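Long-range contact in capsular polysaccharide export system protein KpsC (Thermosulfurimonas dismutans, PDB 6MGB), which probably transfers Kdo in a beta-2,4 linkage while the glycolipid anchor of bacterial capsules is built: residues R104-E118 with R282-A296. Sequence-based numbering, arbitrary orientation.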
# COMPACT_ATOMS: atom_id res chain seq x y z
N ARG A 104 8.28 -2.13 13.92
CA ARG A 104 7.49 -1.73 15.08
C ARG A 104 6.03 -2.11 14.85
O ARG A 104 5.64 -2.45 13.73
CB ARG A 104 7.57 -0.22 15.31
CG ARG A 104 8.96 0.37 15.38
CD ARG A 104 8.85 1.89 15.32
NE ARG A 104 8.25 2.32 14.06
CZ ARG A 104 7.51 3.42 13.90
NH1 ARG A 104 7.26 4.22 14.93
NH2 ARG A 104 7.01 3.71 12.71
N PRO A 105 5.20 -2.06 15.89
CA PRO A 105 3.75 -2.17 15.66
C PRO A 105 3.24 -1.00 14.83
O PRO A 105 3.82 0.09 14.82
CB PRO A 105 3.16 -2.15 17.08
CG PRO A 105 4.29 -2.53 17.98
CD PRO A 105 5.53 -2.02 17.32
N SER A 106 2.15 -1.25 14.12
CA SER A 106 1.37 -0.21 13.47
C SER A 106 -0.08 -0.39 13.87
O SER A 106 -0.46 -1.42 14.42
CB SER A 106 1.51 -0.26 11.94
OG SER A 106 0.83 -1.38 11.41
N LEU A 107 -0.90 0.63 13.61
CA LEU A 107 -2.33 0.48 13.88
C LEU A 107 -2.89 -0.74 13.15
O LEU A 107 -3.66 -1.51 13.73
CB LEU A 107 -3.08 1.75 13.46
CG LEU A 107 -4.61 1.65 13.51
CD1 LEU A 107 -5.10 1.37 14.92
CD2 LEU A 107 -5.26 2.91 12.95
N LEU A 108 -2.50 -0.93 11.89
CA LEU A 108 -3.01 -2.06 11.13
C LEU A 108 -2.57 -3.38 11.74
O LEU A 108 -3.38 -4.31 11.91
CB LEU A 108 -2.56 -1.96 9.67
CG LEU A 108 -2.96 -3.12 8.76
CD1 LEU A 108 -4.47 -3.35 8.79
CD2 LEU A 108 -2.50 -2.87 7.33
N GLU A 109 -1.28 -3.50 12.09
CA GLU A 109 -0.80 -4.73 12.70
C GLU A 109 -1.53 -5.01 14.01
O GLU A 109 -1.84 -6.16 14.32
CB GLU A 109 0.71 -4.64 12.95
CG GLU A 109 1.33 -5.97 13.36
CD GLU A 109 2.78 -5.83 13.78
OE1 GLU A 109 3.67 -6.16 12.97
OE2 GLU A 109 3.03 -5.40 14.92
N ASN A 110 -1.83 -3.96 14.78
CA ASN A 110 -2.57 -4.14 16.02
C ASN A 110 -3.98 -4.65 15.75
O ASN A 110 -4.47 -5.55 16.45
CB ASN A 110 -2.61 -2.83 16.81
CG ASN A 110 -1.28 -2.50 17.47
OD1 ASN A 110 -0.39 -3.35 17.59
ND2 ASN A 110 -1.14 -1.26 17.93
N LEU A 111 -4.65 -4.08 14.74
CA LEU A 111 -5.98 -4.58 14.37
C LEU A 111 -5.93 -6.06 14.02
O LEU A 111 -6.81 -6.83 14.44
CB LEU A 111 -6.53 -3.77 13.20
CG LEU A 111 -7.01 -2.35 13.50
CD1 LEU A 111 -7.31 -1.61 12.21
CD2 LEU A 111 -8.24 -2.37 14.40
N LEU A 112 -4.92 -6.47 13.26
CA LEU A 112 -4.83 -7.86 12.83
C LEU A 112 -4.45 -8.78 13.98
O LEU A 112 -4.91 -9.93 14.04
CB LEU A 112 -3.83 -7.98 11.69
CG LEU A 112 -4.23 -7.27 10.39
CD1 LEU A 112 -3.05 -7.13 9.44
CD2 LEU A 112 -5.37 -8.01 9.71
N ASN A 113 -3.61 -8.31 14.91
CA ASN A 113 -3.14 -9.17 15.99
C ASN A 113 -4.23 -9.42 17.03
O ASN A 113 -4.42 -10.56 17.46
CB ASN A 113 -1.91 -8.55 16.66
CG ASN A 113 -0.62 -9.25 16.26
OD1 ASN A 113 -0.60 -10.44 15.96
ND2 ASN A 113 0.48 -8.50 16.28
N PHE A 114 -4.96 -8.38 17.43
CA PHE A 114 -5.79 -8.44 18.62
C PHE A 114 -7.28 -8.24 18.38
O PHE A 114 -8.06 -8.35 19.33
CB PHE A 114 -5.31 -7.40 19.64
CG PHE A 114 -3.82 -7.37 19.83
CD1 PHE A 114 -3.16 -8.42 20.45
CD2 PHE A 114 -3.07 -6.29 19.39
CE1 PHE A 114 -1.79 -8.40 20.63
CE2 PHE A 114 -1.70 -6.26 19.57
CZ PHE A 114 -1.06 -7.32 20.19
N GLY A 115 -7.69 -7.92 17.15
CA GLY A 115 -9.11 -7.86 16.86
C GLY A 115 -9.79 -6.63 17.45
O GLY A 115 -9.21 -5.54 17.53
N GLY A 116 -11.04 -6.81 17.87
CA GLY A 116 -11.87 -5.72 18.32
C GLY A 116 -12.83 -5.19 17.27
O GLY A 116 -13.49 -4.17 17.53
N TRP A 117 -12.95 -5.85 16.12
CA TRP A 117 -13.68 -5.30 14.99
C TRP A 117 -14.42 -6.33 14.15
O TRP A 117 -15.19 -5.93 13.27
CB TRP A 117 -12.71 -4.54 14.07
CG TRP A 117 -11.51 -5.36 13.69
CD1 TRP A 117 -10.31 -5.40 14.33
CD2 TRP A 117 -11.41 -6.27 12.58
NE1 TRP A 117 -9.46 -6.27 13.69
CE2 TRP A 117 -10.11 -6.82 12.62
CE3 TRP A 117 -12.28 -6.66 11.57
CZ2 TRP A 117 -9.67 -7.74 11.67
CZ3 TRP A 117 -11.84 -7.58 10.63
CH2 TRP A 117 -10.54 -8.11 10.69
N GLU A 118 -14.24 -7.63 14.38
CA GLU A 118 -14.82 -8.66 13.51
C GLU A 118 -16.28 -8.86 13.89
O GLU A 118 -16.60 -9.47 14.91
CB GLU A 118 -14.05 -9.97 13.63
CG GLU A 118 -12.54 -9.83 13.45
CD GLU A 118 -11.81 -9.64 14.77
OE1 GLU A 118 -12.36 -8.96 15.66
OE2 GLU A 118 -10.70 -10.19 14.91
N ARG A 282 6.37 -10.82 16.13
CA ARG A 282 5.33 -10.00 16.74
C ARG A 282 3.96 -10.26 16.13
O ARG A 282 2.94 -9.97 16.78
CB ARG A 282 5.69 -8.52 16.58
CG ARG A 282 4.99 -7.59 17.55
CD ARG A 282 5.41 -6.15 17.34
NE ARG A 282 5.42 -5.80 15.92
CZ ARG A 282 6.51 -5.68 15.17
NH1 ARG A 282 7.73 -5.85 15.67
NH2 ARG A 282 6.38 -5.37 13.89
N ARG A 283 3.90 -10.81 14.92
CA ARG A 283 2.64 -11.14 14.26
C ARG A 283 2.31 -12.59 14.57
O ARG A 283 2.97 -13.51 14.06
CB ARG A 283 2.74 -10.89 12.76
CG ARG A 283 2.99 -9.43 12.42
CD ARG A 283 3.15 -9.18 10.93
NE ARG A 283 3.51 -7.79 10.68
CZ ARG A 283 3.75 -7.27 9.48
NH1 ARG A 283 3.69 -8.03 8.39
NH2 ARG A 283 4.08 -5.99 9.37
N LYS A 284 1.30 -12.81 15.40
CA LYS A 284 0.98 -14.13 15.92
C LYS A 284 -0.35 -14.68 15.43
O LYS A 284 -0.46 -15.87 15.14
CB LYS A 284 0.98 -14.10 17.45
CG LYS A 284 2.28 -13.59 18.04
CD LYS A 284 2.42 -13.96 19.51
CE LYS A 284 3.83 -13.70 20.01
NZ LYS A 284 4.20 -12.25 19.94
N ARG A 285 -1.37 -13.83 15.31
CA ARG A 285 -2.70 -14.29 14.93
C ARG A 285 -2.76 -14.60 13.44
O ARG A 285 -2.34 -13.78 12.62
CB ARG A 285 -3.75 -13.25 15.29
CG ARG A 285 -5.17 -13.68 14.99
CD ARG A 285 -6.15 -13.06 15.97
NE ARG A 285 -7.53 -13.43 15.67
CZ ARG A 285 -8.59 -12.92 16.28
NH1 ARG A 285 -9.81 -13.32 15.93
NH2 ARG A 285 -8.44 -12.01 17.24
N ARG A 286 -3.27 -15.78 13.10
CA ARG A 286 -3.50 -16.13 11.71
C ARG A 286 -4.79 -15.47 11.23
O ARG A 286 -5.78 -15.40 11.97
CB ARG A 286 -3.61 -17.65 11.54
CG ARG A 286 -2.53 -18.45 12.26
CD ARG A 286 -1.15 -18.20 11.69
NE ARG A 286 -0.64 -16.88 12.04
CZ ARG A 286 0.45 -16.33 11.51
NH1 ARG A 286 1.15 -16.99 10.60
NH2 ARG A 286 0.84 -15.12 11.89
N ARG A 287 -4.77 -14.97 10.00
CA ARG A 287 -5.90 -14.25 9.44
C ARG A 287 -6.27 -14.82 8.07
O ARG A 287 -5.40 -15.25 7.30
CB ARG A 287 -5.60 -12.75 9.30
CG ARG A 287 -5.54 -12.01 10.62
CD ARG A 287 -6.89 -12.00 11.32
NE ARG A 287 -6.92 -11.13 12.48
CZ ARG A 287 -8.00 -10.89 13.22
NH1 ARG A 287 -9.16 -11.47 12.90
NH2 ARG A 287 -7.94 -10.08 14.26
N THR A 288 -7.56 -14.81 7.78
CA THR A 288 -8.05 -15.12 6.45
C THR A 288 -7.87 -13.91 5.54
O THR A 288 -7.68 -12.78 5.99
CB THR A 288 -9.53 -15.51 6.49
OG1 THR A 288 -10.32 -14.36 6.84
CG2 THR A 288 -9.78 -16.63 7.49
N LEU A 289 -7.95 -14.17 4.23
CA LEU A 289 -7.85 -13.08 3.27
C LEU A 289 -8.95 -12.05 3.51
O LEU A 289 -8.69 -10.84 3.52
CB LEU A 289 -7.94 -13.64 1.84
CG LEU A 289 -7.71 -12.67 0.67
CD1 LEU A 289 -8.96 -11.85 0.34
CD2 LEU A 289 -6.52 -11.75 0.91
N LEU A 290 -10.18 -12.52 3.72
CA LEU A 290 -11.28 -11.59 3.96
C LEU A 290 -11.03 -10.74 5.20
O LEU A 290 -11.29 -9.54 5.20
CB LEU A 290 -12.59 -12.36 4.09
CG LEU A 290 -13.86 -11.50 4.12
CD1 LEU A 290 -14.05 -10.77 2.80
CD2 LEU A 290 -15.08 -12.36 4.43
N GLU A 291 -10.51 -11.36 6.27
CA GLU A 291 -10.23 -10.60 7.49
C GLU A 291 -9.12 -9.59 7.25
O GLU A 291 -9.23 -8.43 7.68
CB GLU A 291 -9.86 -11.55 8.62
CG GLU A 291 -11.03 -12.36 9.17
CD GLU A 291 -10.59 -13.40 10.19
OE1 GLU A 291 -9.40 -13.76 10.20
OE2 GLU A 291 -11.45 -13.85 10.97
N LEU A 292 -8.04 -10.00 6.58
CA LEU A 292 -6.95 -9.08 6.27
C LEU A 292 -7.45 -7.92 5.42
O LEU A 292 -7.14 -6.76 5.68
CB LEU A 292 -5.84 -9.84 5.56
CG LEU A 292 -4.62 -9.05 5.08
CD1 LEU A 292 -4.04 -8.19 6.20
CD2 LEU A 292 -3.57 -10.01 4.55
N PHE A 293 -8.25 -8.23 4.40
CA PHE A 293 -8.80 -7.18 3.54
C PHE A 293 -9.71 -6.24 4.32
O PHE A 293 -9.65 -5.02 4.14
CB PHE A 293 -9.57 -7.83 2.38
CG PHE A 293 -10.36 -6.85 1.56
CD1 PHE A 293 -9.76 -6.12 0.55
CD2 PHE A 293 -11.72 -6.68 1.79
CE1 PHE A 293 -10.49 -5.23 -0.20
CE2 PHE A 293 -12.45 -5.79 1.04
CZ PHE A 293 -11.84 -5.06 0.04
N ALA A 294 -10.55 -6.78 5.21
CA ALA A 294 -11.47 -5.94 5.97
C ALA A 294 -10.71 -4.91 6.80
O ALA A 294 -11.04 -3.72 6.78
CB ALA A 294 -12.34 -6.81 6.87
N ALA A 295 -9.69 -5.35 7.54
CA ALA A 295 -8.92 -4.41 8.35
C ALA A 295 -8.13 -3.45 7.48
O ALA A 295 -8.12 -2.23 7.72
CB ALA A 295 -7.98 -5.18 9.28
N ALA A 296 -7.46 -3.96 6.44
CA ALA A 296 -6.51 -3.15 5.69
C ALA A 296 -7.22 -2.13 4.80
O ALA A 296 -6.76 -0.99 4.67
CB ALA A 296 -5.60 -4.04 4.86
O HOH W 1 4.40 -3.67 11.47
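A salt-bridge network of E118, R285, R287 and E291 joins the two segments: R287 grips the carbonyl of L112 near the C-terminal end of helix 107-114, its NE meeting L112 O at 2.8 Å in the carbonyl plane and NH2 reaching the same oxygen from above that plane. The NH1/NH2 edge meets E118 OE2 end-on, both nitrogens on one oxygen. Its faces are covered too, one by W117 CZ2, the other by R285 NE; E118 OE2, which also lies over a face of the R285 guanidinium, probably eases the like charges. An alanine in place of R287 would probably leave L112 O without these two donors and E118 without its hydrogen-bonded mate. W117 CG sits between its backbone N and carbonyl carbon (chi1 52°), bringing one ring face against A295 CB, which also packs 3.9 Å from L112 CD2; L112 CD1 touches L292 CD1. Further along, N113 clasps backbone: OD1 takes K284 N at 3.1 Å, and ND2 gives to R282 O. Two arginines share the E109 carboxylate, R282 side-on through NE to OE2 (2.6 Å) and NH2 to OE1, R283 NE on OE1's anti lone pair (176°). Helices 107-114 and 289-296 pack with directions 142° apart, consistent with the C-terminal crossing back to the N-terminal domain in GT-B glycosyltransferases.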